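Local coordinates for periplasmic oligopeptide-binding protein (Burkholderia pseudomallei, PDB 3ZS6) that probably binds oligopeptides in the periplasm and hands them to an ABC transporter for uptake, at residues P12-S17 with V184-N189; L18-I23 with D167-P172; W64-R69 with I134-E139; K312-P317 with N411-F416; S438-A443 with A454-A459. All coordinates share one frame; numbering follows the deposited sequence.

In the fold
Interactions 1 and 2 are neighbours. Both pin the loop after strand 6-11, and both use a carboxylate that accepts from a tryptophan NE1. Interaction 2 is buried, while interaction 1 is partly buried at the end of strand 181-187. Interaction 3 lies apart, in the antiparallel sheet, and is a buried strand pair held by backbone bonds. Interactions 4 and 5 touch each other and lie across the chain's centre from 1 and 2. Interaction 4 is a partly buried, mostly polar loop contact at a helix start. Interaction 5 is apolar packing of two helices. T457 of helix 449-464 reaches back to Q315 and so joins the two.

Interaction 1: residues P12-S17 with V184-N189; sequences PAEVES and VDWQPN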
# COMPACT_ATOMS: atom_id res chain seq x y z
N PRO A 12 -0.40 4.63 11.98
CA PRO A 12 -0.55 3.37 12.74
C PRO A 12 0.75 2.78 13.28
O PRO A 12 0.71 1.86 14.09
CB PRO A 12 -1.19 2.42 11.72
CG PRO A 12 -0.69 2.94 10.38
CD PRO A 12 -0.67 4.45 10.54
N ALA A 13 1.90 3.31 12.84
CA ALA A 13 3.19 2.77 13.27
C ALA A 13 4.33 3.71 12.88
O ALA A 13 4.12 4.64 12.10
CB ALA A 13 3.41 1.39 12.66
N GLU A 14 5.52 3.47 13.44
CA GLU A 14 6.72 4.21 13.04
C GLU A 14 7.02 3.92 11.57
O GLU A 14 7.01 2.76 11.15
CB GLU A 14 7.91 3.81 13.90
CG GLU A 14 9.27 4.34 13.42
CD GLU A 14 9.41 5.85 13.54
OE1 GLU A 14 8.55 6.50 14.19
OE2 GLU A 14 10.37 6.40 12.97
N VAL A 15 7.29 4.97 10.80
CA VAL A 15 7.57 4.84 9.37
C VAL A 15 8.85 4.06 9.14
O VAL A 15 9.81 4.21 9.90
CB VAL A 15 7.68 6.24 8.69
CG1 VAL A 15 8.98 6.96 9.11
CG2 VAL A 15 7.57 6.12 7.17
N GLU A 16 8.88 3.22 8.09
CA GLU A 16 10.03 2.35 7.85
C GLU A 16 11.24 3.11 7.30
O GLU A 16 12.38 2.74 7.53
CB GLU A 16 9.66 1.17 6.92
CG GLU A 16 9.31 1.58 5.48
CD GLU A 16 7.88 2.07 5.32
OE1 GLU A 16 7.16 2.16 6.34
OE2 GLU A 16 7.46 2.35 4.17
N SER A 17 10.97 4.19 6.57
CA SER A 17 12.04 4.94 5.92
C SER A 17 11.45 6.22 5.35
O SER A 17 10.24 6.29 5.12
CB SER A 17 12.66 4.10 4.80
OG SER A 17 13.63 4.82 4.06
N VAL A 184 11.51 18.90 9.82
CA VAL A 184 12.11 19.64 10.94
C VAL A 184 12.58 18.72 12.07
O VAL A 184 13.64 18.95 12.66
CB VAL A 184 11.12 20.67 11.53
CG1 VAL A 184 11.80 21.47 12.63
CG2 VAL A 184 10.59 21.59 10.45
N ASP A 185 11.79 17.70 12.38
CA ASP A 185 12.13 16.80 13.48
C ASP A 185 11.67 15.38 13.18
O ASP A 185 10.59 15.17 12.60
CB ASP A 185 11.50 17.31 14.79
CG ASP A 185 12.03 16.58 16.02
OD1 ASP A 185 13.22 16.18 16.03
OD2 ASP A 185 11.26 16.42 16.99
N TRP A 186 12.49 14.41 13.56
CA TRP A 186 12.15 13.01 13.41
C TRP A 186 12.63 12.26 14.64
O TRP A 186 13.82 11.94 14.76
CB TRP A 186 12.80 12.42 12.15
CG TRP A 186 12.44 10.98 11.89
CD1 TRP A 186 11.60 10.19 12.63
CD2 TRP A 186 12.91 10.16 10.81
NE1 TRP A 186 11.52 8.93 12.07
CE2 TRP A 186 12.31 8.89 10.95
CE3 TRP A 186 13.78 10.38 9.73
CZ2 TRP A 186 12.55 7.84 10.06
CZ3 TRP A 186 14.01 9.34 8.83
CH2 TRP A 186 13.40 8.08 9.01
N GLN A 187 11.72 12.00 15.58
CA GLN A 187 12.04 11.16 16.73
C GLN A 187 11.28 9.85 16.60
O GLN A 187 10.06 9.82 16.76
CB GLN A 187 11.67 11.86 18.04
CG GLN A 187 12.36 13.21 18.24
CD GLN A 187 11.98 13.87 19.55
OE1 GLN A 187 11.92 13.22 20.60
NE2 GLN A 187 11.71 15.17 19.51
N PRO A 188 12.00 8.76 16.30
CA PRO A 188 11.35 7.47 16.00
C PRO A 188 10.42 7.02 17.11
O PRO A 188 10.78 7.10 18.28
CB PRO A 188 12.54 6.51 15.85
CG PRO A 188 13.65 7.39 15.38
CD PRO A 188 13.46 8.69 16.14
N ASN A 189 9.22 6.57 16.75
CA ASN A 189 8.23 6.12 17.72
C ASN A 189 7.72 7.24 18.61
O ASN A 189 7.05 6.99 19.62
CB ASN A 189 8.79 5.00 18.58
CG ASN A 189 8.97 3.73 17.81
OD1 ASN A 189 10.09 3.23 17.66
ND2 ASN A 189 7.87 3.19 17.30
O HOH W 1 8.31 9.24 14.31
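E14 and N189 bring their CA atoms to 5.3 Å where the loop 12-17 passes the end of strand 184-187. The carboxylate of E14 carries the contact. Its CG is anti to the backbone N (chi1 170°), and the chain then bends at chi2. OE1 accepts from N189 N at 2.6 Å in an almost straight bond. This donor lies above the carboxylate plane, 70° out of it. OE2 offers its syn lone pair to W186 NE1 at 2.9 Å. OE2 lies at the edge of the indole, close to its plane, and the carboxylate and ring planes are only 23° apart. A water donates to E14 OE1 at 2.8 Å and also to Q187 O. P188 lies against the same group, with its CB 3.6 Å from E14 OE2. Apolar contact is slight: V15 CG1 meets W186 CZ2 at 3.8 Å, and the two side chains cross at about a right angle. E14 also touches K388 of helix 387-395. The arrangement ties the loop that follows strand 6-11 to strand 181-187. These are the outermost strands of a four-stranded mixed sheet, in a protein of solute-binding family 5, with the type 2 periplasmic binding fold.

Interaction 2: residues L18-I23 with D167-P172; sequences LDPAHI and DAWTRP
D19 OD2 accepts from W169 NE1 at 3.0 Å in a somewhat bent bond, 148° at the hydrogen. D19 CG is anti to the backbone N (chi1 -175°). The N-H comes from above the carboxylate plane, although the oxygen lies near the plane of the indole. The two flat groups are turned 79° from each other. D19 OD1 sits at the edge of the same ring, 3.5 Å from W169 CZ2. P20 CD also meets that edge, 3.9 Å from W169 CH2. T170 CG2 lies over the centre of the W169 ring and reaches to 3.7 Å from D19 N. A water accepts from L18 N at 3.0 Å and hydrogen-bonds T170 OG1 at 2.7 Å. Further out, D19 OD2 forms a salt bridge with R91 of helix 82-93, whose side chain also touches W169. The negative charge is probably stabilised by this arginine. W169 and T170 are the central pair of a type I turn from A168 to R171. The contact joins the loop before helix 26-35 to the loop between helix 159-165 and strand 181-187. D19 OD1 also accepts from A21 N at 3.0 Å, and this closes an Asx turn that sets the carboxylate for the tryptophan.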
# COMPACT_ATOMS: atom_id res chain seq x y z
N LEU A 18 12.29 7.22 5.14
CA LEU A 18 11.88 8.42 4.42
C LEU A 18 12.68 8.57 3.14
O LEU A 18 12.61 9.60 2.46
CB LEU A 18 12.02 9.66 5.29
CG LEU A 18 11.05 9.76 6.48
CD1 LEU A 18 11.28 11.05 7.26
CD2 LEU A 18 9.61 9.68 6.00
N ASP A 19 13.44 7.52 2.80
CA ASP A 19 14.14 7.43 1.52
C ASP A 19 13.16 6.83 0.51
O ASP A 19 12.71 5.69 0.67
CB ASP A 19 15.37 6.53 1.68
CG ASP A 19 16.24 6.47 0.42
OD1 ASP A 19 15.71 6.69 -0.70
OD2 ASP A 19 17.45 6.19 0.56
N PRO A 20 12.82 7.60 -0.54
CA PRO A 20 11.86 7.11 -1.54
C PRO A 20 12.16 5.69 -2.02
O PRO A 20 11.23 4.94 -2.30
CB PRO A 20 12.00 8.11 -2.69
CG PRO A 20 12.34 9.39 -1.98
CD PRO A 20 13.22 8.99 -0.81
N ALA A 21 13.43 5.33 -2.10
CA ALA A 21 13.80 4.00 -2.58
C ALA A 21 13.47 2.87 -1.60
O ALA A 21 13.46 1.70 -1.97
CB ALA A 21 15.28 3.95 -2.95
N HIS A 22 13.21 3.22 -0.34
CA HIS A 22 12.94 2.21 0.66
C HIS A 22 11.55 2.33 1.29
O HIS A 22 11.22 1.64 2.25
CB HIS A 22 14.04 2.21 1.72
CG HIS A 22 15.40 1.93 1.15
ND1 HIS A 22 15.74 0.69 0.64
CD2 HIS A 22 16.47 2.73 0.97
CE1 HIS A 22 16.98 0.74 0.19
NE2 HIS A 22 17.45 1.96 0.37
N ILE A 23 10.73 3.22 0.73
CA ILE A 23 9.36 3.40 1.21
C ILE A 23 8.44 2.29 0.68
O ILE A 23 8.38 2.04 -0.52
CB ILE A 23 8.81 4.79 0.81
CG1 ILE A 23 9.53 5.88 1.62
CG2 ILE A 23 7.28 4.86 1.00
CD1 ILE A 23 9.13 7.33 1.27
N ASP A 167 23.81 6.82 4.37
CA ASP A 167 22.61 6.34 5.07
C ASP A 167 21.98 7.39 5.98
O ASP A 167 20.87 7.20 6.47
CB ASP A 167 22.92 5.07 5.88
CG ASP A 167 23.11 3.85 5.01
OD1 ASP A 167 22.43 3.76 3.96
OD2 ASP A 167 23.93 2.97 5.37
N ALA A 168 22.70 8.49 6.22
CA ALA A 168 22.20 9.54 7.09
C ALA A 168 21.57 10.69 6.31
O ALA A 168 21.30 11.76 6.87
CB ALA A 168 23.33 10.07 7.98
N TRP A 169 21.33 10.49 5.02
CA TRP A 169 20.87 11.60 4.20
C TRP A 169 19.44 12.04 4.53
O TRP A 169 19.10 13.22 4.37
CB TRP A 169 21.08 11.34 2.70
CG TRP A 169 20.05 10.47 2.00
CD1 TRP A 169 20.13 9.13 1.74
CD2 TRP A 169 18.82 10.92 1.42
NE1 TRP A 169 19.02 8.71 1.05
CE2 TRP A 169 18.20 9.79 0.85
CE3 TRP A 169 18.18 12.16 1.34
CZ2 TRP A 169 16.96 9.86 0.21
CZ3 TRP A 169 16.95 12.23 0.70
CH2 TRP A 169 16.35 11.09 0.14
N THR A 170 18.63 11.12 5.05
CA THR A 170 17.25 11.45 5.43
C THR A 170 17.11 12.04 6.83
O THR A 170 16.01 12.39 7.26
CB THR A 170 16.30 10.23 5.33
OG1 THR A 170 16.79 9.15 6.13
CG2 THR A 170 16.17 9.76 3.87
N ARG A 171 18.22 12.16 7.56
CA ARG A 171 18.18 12.86 8.85
C ARG A 171 17.81 14.32 8.63
O ARG A 171 18.22 14.93 7.65
CB ARG A 171 19.51 12.74 9.60
CG ARG A 171 19.87 11.32 10.02
CD ARG A 171 21.18 11.29 10.79
NE ARG A 171 21.84 9.99 10.71
CZ ARG A 171 21.72 9.02 11.61
NH1 ARG A 171 20.95 9.20 12.68
NH2 ARG A 171 22.36 7.87 11.45
N PRO A 172 17.01 14.89 9.55
CA PRO A 172 16.52 16.27 9.43
C PRO A 172 17.61 17.27 9.06
O PRO A 172 17.36 18.22 8.31
CB PRO A 172 15.97 16.55 10.82
CG PRO A 172 15.50 15.21 11.31
CD PRO A 172 16.47 14.20 10.74
O HOH W 2 15.16 7.02 6.13

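Interaction 3: residues W64-R69 with I134-E139; sequences WIFKLR and IEVKTE
F66 and I134 form a hydrogen-bonded pair between two adjacent strands of a five-stranded antiparallel sheet. F66 N gives to I134 O at 2.9 Å, and I134 N gives back to F66 O. W64 and V136 pair in the same way two residues along. The N-to-C directions of the strand segments differ by 158°, which shows the usual sheet twist. Between these pairs, I65 and E135 are a non-hydrogen-bonded pair with CA atoms 4.8 Å apart. The face with W64, F66, I134 and V136 is the packed side. F66 CB meets I134 CB at 4.2 Å, and F66 CE1 lies 4.3 Å from V136 CG2. L68 joins this apolar patch with CD2 at 3.9 Å from I134 CD1. F85 touches I134 and W89 touches V136, both from helix 82-93. F145 of helix 145-148 meets the W64 ring and also touches F66 and V136. The face with I65 and E135 is partly exposed and has fewer contacts between the two segments. There I65 CD1 lies 4.0 Å from E135 CB, and the two side chains meet through carbons alone. E135 CG is anti to the backbone N (chi1 176°), and E135 OE1 forms a salt bridge with R127. At the far end of the pair a water links the segments. It donates to T138 OG1 at 2.9 Å and accepts only a weak bond from W64 NE1.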
# COMPACT_ATOMS: atom_id res chain seq x y z
N TRP A 64 5.75 7.66 -23.10
CA TRP A 64 5.17 8.83 -22.44
C TRP A 64 6.17 9.99 -22.40
O TRP A 64 7.37 9.79 -22.19
CB TRP A 64 4.74 8.50 -21.00
CG TRP A 64 3.54 7.60 -20.90
CD1 TRP A 64 3.52 6.23 -20.93
CD2 TRP A 64 2.18 8.02 -20.74
NE1 TRP A 64 2.23 5.78 -20.80
CE2 TRP A 64 1.39 6.85 -20.68
CE3 TRP A 64 1.54 9.27 -20.65
CZ2 TRP A 64 -0.00 6.89 -20.54
CZ3 TRP A 64 0.17 9.31 -20.50
CH2 TRP A 64 -0.59 8.12 -20.44
N ILE A 65 5.67 11.21 -22.60
CA ILE A 65 6.50 12.40 -22.49
C ILE A 65 5.99 13.25 -21.33
O ILE A 65 4.79 13.52 -21.24
CB ILE A 65 6.44 13.25 -23.79
CG1 ILE A 65 7.02 12.47 -24.97
CG2 ILE A 65 7.20 14.56 -23.61
CD1 ILE A 65 8.51 12.30 -24.91
N PHE A 66 6.89 13.65 -20.44
CA PHE A 66 6.54 14.54 -19.33
C PHE A 66 7.28 15.87 -19.50
O PHE A 66 8.50 15.90 -19.63
CB PHE A 66 6.92 13.91 -17.97
CG PHE A 66 6.10 12.69 -17.62
CD1 PHE A 66 6.49 11.43 -18.07
CD2 PHE A 66 4.97 12.79 -16.84
CE1 PHE A 66 5.75 10.30 -17.75
CE2 PHE A 66 4.22 11.67 -16.51
CZ PHE A 66 4.61 10.42 -16.97
N LYS A 67 6.52 16.96 -19.51
CA LYS A 67 7.12 18.28 -19.60
C LYS A 67 7.18 18.87 -18.20
O LYS A 67 6.14 19.09 -17.57
CB LYS A 67 6.31 19.19 -20.53
CG LYS A 67 6.54 18.93 -22.00
CD LYS A 67 7.99 19.17 -22.41
CE LYS A 67 8.39 20.64 -22.33
NZ LYS A 67 8.46 21.15 -20.92
N LEU A 68 8.39 19.11 -17.72
CA LEU A 68 8.57 19.62 -16.37
C LEU A 68 8.42 21.14 -16.32
O LEU A 68 8.77 21.85 -17.27
CB LEU A 68 9.94 19.21 -15.81
CG LEU A 68 10.36 17.75 -15.96
CD1 LEU A 68 11.64 17.51 -15.17
CD2 LEU A 68 9.25 16.79 -15.51
N ARG A 69 7.88 21.65 -15.22
CA ARG A 69 7.87 23.08 -14.99
C ARG A 69 9.31 23.50 -14.73
O ARG A 69 10.15 22.67 -14.36
CB ARG A 69 6.97 23.46 -13.82
CG ARG A 69 7.50 23.02 -12.46
CD ARG A 69 6.45 23.22 -11.37
NE ARG A 69 5.32 22.31 -11.53
CZ ARG A 69 4.17 22.63 -12.11
NH1 ARG A 69 3.97 23.86 -12.60
NH2 ARG A 69 3.21 21.72 -12.21
N ILE A 134 11.12 14.82 -20.02
CA ILE A 134 11.40 13.41 -19.72
C ILE A 134 10.69 12.46 -20.68
O ILE A 134 9.50 12.61 -20.97
CB ILE A 134 10.99 13.06 -18.29
CG1 ILE A 134 11.95 13.71 -17.30
CG2 ILE A 134 10.97 11.53 -18.11
CD1 ILE A 134 11.51 13.60 -15.86
N GLU A 135 11.43 11.48 -21.18
CA GLU A 135 10.84 10.42 -21.99
C GLU A 135 10.90 9.09 -21.23
O GLU A 135 11.97 8.66 -20.80
CB GLU A 135 11.57 10.29 -23.32
CG GLU A 135 11.06 9.15 -24.19
CD GLU A 135 11.98 8.85 -25.36
OE1 GLU A 135 13.02 8.21 -25.15
OE2 GLU A 135 11.65 9.27 -26.49
N VAL A 136 9.75 8.44 -21.07
CA VAL A 136 9.70 7.11 -20.48
C VAL A 136 9.20 6.07 -21.47
O VAL A 136 8.10 6.20 -22.03
CB VAL A 136 8.83 7.07 -19.20
CG1 VAL A 136 8.80 5.66 -18.61
CG2 VAL A 136 9.35 8.06 -18.18
N LYS A 137 10.01 5.04 -21.71
CA LYS A 137 9.62 3.90 -22.52
C LYS A 137 9.18 2.78 -21.59
O LYS A 137 9.88 2.47 -20.63
CB LYS A 137 10.79 3.42 -23.37
CG LYS A 137 11.31 4.43 -24.38
CD LYS A 137 10.59 4.30 -25.71
CE LYS A 137 11.19 5.25 -26.74
NZ LYS A 137 10.51 5.13 -28.05
N THR A 138 8.03 2.17 -21.87
CA THR A 138 7.53 1.06 -21.06
C THR A 138 7.63 -0.25 -21.84
O THR A 138 7.61 -0.24 -23.07
CB THR A 138 6.07 1.27 -20.63
OG1 THR A 138 5.25 1.49 -21.80
CG2 THR A 138 5.95 2.47 -19.70
N GLU A 139 7.72 -1.36 -21.11
CA GLU A 139 7.85 -2.69 -21.73
C GLU A 139 6.62 -3.04 -22.55
O GLU A 139 6.73 -3.65 -23.61
CB GLU A 139 8.05 -3.76 -20.66
CG GLU A 139 9.37 -3.67 -19.91
CD GLU A 139 10.54 -4.25 -20.70
OE1 GLU A 139 10.32 -4.69 -21.85
OE2 GLU A 139 11.67 -4.26 -20.17
O HOH W 3 2.93 3.22 -22.05

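Interaction 4: residues K312-P317 with N411-F416; sequences KGVQRP and NDAMTF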
# COMPACT_ATOMS: atom_id res chain seq x y z
N LYS A 312 -10.74 -1.15 -11.28
CA LYS A 312 -10.68 -1.23 -12.73
C LYS A 312 -9.78 -2.37 -13.22
O LYS A 312 -8.82 -2.74 -12.56
CB LYS A 312 -10.17 0.10 -13.31
CG LYS A 312 -11.07 1.29 -13.04
CD LYS A 312 -10.39 2.56 -13.51
CE LYS A 312 -11.13 3.81 -13.02
NZ LYS A 312 -12.47 3.96 -13.65
N GLY A 313 -10.10 -2.92 -14.39
CA GLY A 313 -9.26 -3.94 -14.99
C GLY A 313 -9.69 -5.39 -14.80
O GLY A 313 -9.16 -6.28 -15.47
N VAL A 314 -10.61 -5.66 -13.87
CA VAL A 314 -11.23 -6.98 -13.80
C VAL A 314 -12.74 -6.86 -13.87
O VAL A 314 -13.30 -5.80 -13.59
CB VAL A 314 -10.84 -7.77 -12.54
CG1 VAL A 314 -9.38 -8.18 -12.61
CG2 VAL A 314 -11.14 -6.96 -11.27
N GLN A 315 -13.41 -7.94 -14.24
CA GLN A 315 -14.86 -7.88 -14.44
C GLN A 315 -15.60 -7.96 -13.11
O GLN A 315 -16.71 -7.45 -12.98
CB GLN A 315 -15.32 -9.00 -15.37
CG GLN A 315 -14.56 -9.03 -16.69
CD GLN A 315 -14.89 -10.27 -17.51
OE1 GLN A 315 -15.02 -11.37 -16.98
NE2 GLN A 315 -15.01 -10.09 -18.82
N ARG A 316 -14.97 -8.59 -12.12
CA ARG A 316 -15.63 -8.89 -10.86
C ARG A 316 -14.63 -9.51 -9.91
O ARG A 316 -13.59 -10.01 -10.34
CB ARG A 316 -16.76 -9.89 -11.10
CG ARG A 316 -16.33 -11.06 -11.97
CD ARG A 316 -16.96 -12.38 -11.54
NE ARG A 316 -16.51 -13.48 -12.39
CZ ARG A 316 -15.41 -14.20 -12.18
NH1 ARG A 316 -14.63 -13.94 -11.13
NH2 ARG A 316 -15.08 -15.17 -13.01
N PRO A 317 -14.95 -9.49 -8.61
CA PRO A 317 -14.05 -10.13 -7.65
C PRO A 317 -14.13 -11.64 -7.77
O PRO A 317 -14.92 -12.18 -8.54
CB PRO A 317 -14.58 -9.66 -6.29
CG PRO A 317 -16.01 -9.33 -6.54
CD PRO A 317 -16.07 -8.81 -7.95
N ASN A 411 -5.44 2.82 -9.63
CA ASN A 411 -6.73 2.17 -9.80
C ASN A 411 -6.74 1.25 -11.00
O ASN A 411 -7.36 1.54 -12.02
CB ASN A 411 -7.87 3.19 -9.90
CG ASN A 411 -9.24 2.54 -9.87
OD1 ASN A 411 -9.37 1.31 -9.96
ND2 ASN A 411 -10.28 3.35 -9.76
N ASP A 412 -6.03 0.13 -10.87
CA ASP A 412 -6.07 -0.92 -11.87
C ASP A 412 -5.68 -2.24 -11.22
O ASP A 412 -4.87 -2.27 -10.29
CB ASP A 412 -5.15 -0.62 -13.05
CG ASP A 412 -5.20 -1.71 -14.10
OD1 ASP A 412 -6.21 -1.78 -14.83
OD2 ASP A 412 -4.24 -2.52 -14.19
N ALA A 413 -6.26 -3.33 -11.72
CA ALA A 413 -6.05 -4.64 -11.11
C ALA A 413 -4.57 -5.02 -11.00
O ALA A 413 -4.20 -5.84 -10.16
CB ALA A 413 -6.82 -5.72 -11.89
N MET A 414 -3.73 -4.44 -11.86
CA MET A 414 -2.31 -4.78 -11.87
C MET A 414 -1.63 -4.56 -10.51
O MET A 414 -0.68 -5.27 -10.17
CB MET A 414 -1.56 -4.00 -12.96
CG MET A 414 -1.70 -4.58 -14.38
SD MET A 414 -1.28 -6.34 -14.53
CE MET A 414 0.50 -6.31 -14.32
N THR A 415 -2.09 -3.59 -9.74
CA THR A 415 -1.45 -3.32 -8.45
C THR A 415 -1.57 -4.52 -7.50
O THR A 415 -0.67 -4.77 -6.69
CB THR A 415 -1.99 -2.04 -7.77
OG1 THR A 415 -1.28 -1.81 -6.55
CG2 THR A 415 -3.48 -2.15 -7.48
N PHE A 416 -2.65 -5.27 -7.62
CA PHE A 416 -2.86 -6.43 -6.75
C PHE A 416 -2.07 -7.64 -7.26
O PHE A 416 -1.63 -8.50 -6.48
CB PHE A 416 -4.35 -6.72 -6.58
CG PHE A 416 -5.07 -5.70 -5.75
CD1 PHE A 416 -4.96 -5.70 -4.37
CD2 PHE A 416 -5.83 -4.70 -6.36
CE1 PHE A 416 -5.61 -4.75 -3.59
CE2 PHE A 416 -6.48 -3.74 -5.59
CZ PHE A 416 -6.37 -3.76 -4.21
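N411 CG is anti to the backbone N (chi1 -172°), and K312 CG sits beside its own backbone N (chi1 -63°). The two side chains cross at about a right angle. The lysine makes this contact with its methylene groups: K312 CE comes 3.4 Å from N411 ND2, and K312 CD lies 3.5 Å from the backbone O of N411. N411 OD1 accepts from K312 N at 3.1 Å in a nearly straight bond, with the donor tilted slightly from the carbonyl plane. K312 O turns to the other segment. It accepts from A413 N at 2.8 Å, but the bond is weak and bent, 127° at the hydrogen. D412 CA makes a CA-H...O contact with the same oxygen at 3.4 Å. G313 CA passes 3.7 Å from D412 OD1. Next along the loop, V314 CG1 packs on A413 CB at 3.6 Å, and T457 of helix 449-464 touches V314. D412 precedes the turn into helix 414-417, and its OD2 accepts from M414 N at 3.1 Å, a capping bond. OD2 also forms a salt bridge with R452. R452, and perhaps the start of the short helix, would probably stabilise a negative charge on D412. Between the two segments, the polar bonds use backbone atoms and the N411 amide.

Interaction 5: residues S438-A443 with A454-A459; sequences SLVAEA and ALLTQA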
# COMPACT_ATOMS: atom_id res chain seq x y z
N SER A 438 1.63 -15.69 -17.38
CA SER A 438 1.52 -15.60 -18.84
C SER A 438 0.17 -15.03 -19.24
O SER A 438 0.07 -14.28 -20.21
CB SER A 438 1.78 -16.95 -19.51
OG SER A 438 0.59 -17.68 -19.69
N LEU A 439 -0.87 -15.38 -18.49
CA LEU A 439 -2.19 -14.81 -18.72
C LEU A 439 -2.18 -13.29 -18.53
O LEU A 439 -2.82 -12.56 -19.29
CB LEU A 439 -3.24 -15.46 -17.81
CG LEU A 439 -3.68 -16.88 -18.18
CD1 LEU A 439 -4.66 -17.43 -17.16
CD2 LEU A 439 -4.29 -16.94 -19.58
N VAL A 440 -1.45 -12.82 -17.53
CA VAL A 440 -1.36 -11.38 -17.29
C VAL A 440 -0.63 -10.67 -18.43
O VAL A 440 -1.08 -9.64 -18.93
CB VAL A 440 -0.64 -11.07 -15.97
CG1 VAL A 440 -0.30 -9.57 -15.90
CG2 VAL A 440 -1.50 -11.50 -14.78
N ALA A 441 0.50 -11.23 -18.84
CA ALA A 441 1.29 -10.66 -19.93
C ALA A 441 0.45 -10.59 -21.20
O ALA A 441 0.52 -9.61 -21.95
CB ALA A 441 2.55 -11.47 -20.16
N GLU A 442 -0.34 -11.63 -21.43
CA GLU A 442 -1.25 -11.66 -22.57
C GLU A 442 -2.31 -10.57 -22.46
O GLU A 442 -2.54 -9.82 -23.42
CB GLU A 442 -1.91 -13.04 -22.67
CG GLU A 442 -2.87 -13.17 -23.84
CD GLU A 442 -3.23 -14.62 -24.14
OE1 GLU A 442 -3.58 -15.37 -23.21
OE2 GLU A 442 -3.16 -15.00 -25.33
N ALA A 443 -2.95 -10.46 -21.30
CA ALA A 443 -3.97 -9.44 -21.07
C ALA A 443 -3.44 -8.05 -21.39
O ALA A 443 -4.18 -7.20 -21.89
CB ALA A 443 -4.46 -9.49 -19.63
N ALA A 454 -11.11 -9.49 -19.21
CA ALA A 454 -11.48 -10.90 -19.21
C ALA A 454 -10.29 -11.76 -18.82
O ALA A 454 -10.40 -12.64 -17.97
CB ALA A 454 -12.01 -11.30 -20.58
N LEU A 455 -9.15 -11.49 -19.46
CA LEU A 455 -7.94 -12.25 -19.19
C LEU A 455 -7.41 -12.02 -17.76
O LEU A 455 -6.93 -12.95 -17.12
CB LEU A 455 -6.86 -11.93 -20.23
CG LEU A 455 -7.14 -12.45 -21.65
CD1 LEU A 455 -5.95 -12.23 -22.57
CD2 LEU A 455 -7.52 -13.92 -21.61
N LEU A 456 -7.50 -10.78 -17.27
CA LEU A 456 -7.03 -10.50 -15.91
C LEU A 456 -7.93 -11.19 -14.88
O LEU A 456 -7.46 -11.65 -13.84
CB LEU A 456 -6.95 -9.00 -15.64
CG LEU A 456 -5.89 -8.22 -16.43
CD1 LEU A 456 -5.85 -6.77 -15.96
CD2 LEU A 456 -4.52 -8.87 -16.31
N THR A 457 -9.22 -11.24 -15.18
CA THR A 457 -10.18 -11.91 -14.30
C THR A 457 -9.86 -13.40 -14.26
O THR A 457 -9.83 -14.02 -13.19
CB THR A 457 -11.63 -11.70 -14.79
OG1 THR A 457 -11.94 -10.30 -14.78
CG2 THR A 457 -12.61 -12.43 -13.89
N GLN A 458 -9.61 -13.98 -15.44
CA GLN A 458 -9.26 -15.39 -15.53
C GLN A 458 -7.99 -15.68 -14.73
O GLN A 458 -7.95 -16.64 -13.97
CB GLN A 458 -9.09 -15.82 -16.99
CG GLN A 458 -8.70 -17.28 -17.14
CD GLN A 458 -8.45 -17.67 -18.58
OE1 GLN A 458 -8.57 -16.85 -19.50
NE2 GLN A 458 -8.10 -18.94 -18.79
N ALA A 459 -6.97 -14.84 -14.90
CA ALA A 459 -5.72 -14.99 -14.16
C ALA A 459 -5.90 -14.84 -12.64
O ALA A 459 -5.31 -15.60 -11.87
CB ALA A 459 -4.68 -14.01 -14.67
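L439 O accepts from A443 N at 2.9 Å, and L455 O accepts from A459 N at 2.9 Å. These are ordinary helix bonds, and the same four residues face each other between the helices. The segments run antiparallel, with axes 8.4 Å apart and directions 168° from one another. Alanines allow this closeness. A443 CB is pressed by two leucines and lies 3.4 Å from L456 CD2 and 3.5 Å from L455 CB, both tighter than usual carbon contact. At the other end, A459 CB meets L439 CB at 3.7 Å. V440 CG2 also lies near A459 CB. The outer border is made by longer, exposed residues. E442 CG is anti to the backbone N (chi1 -180°), and this carbon touches L455 CD1 at 3.5 Å. Q458 crosses L439 at about a right angle, with CG 4.0 Å from L439 CD1. F417 of helix 414-417 touches V440, L456 and A459 and extends the apolar cluster. The arrangement is an antiparallel helical hairpin formed by helices 434-443 and 449-464. Its interface is close carbon packing, and the polar ends of E442 and Q458 belong to its exposed border. Cohesion between the two segments therefore rests on van der Waals contact and burial of apolar surface.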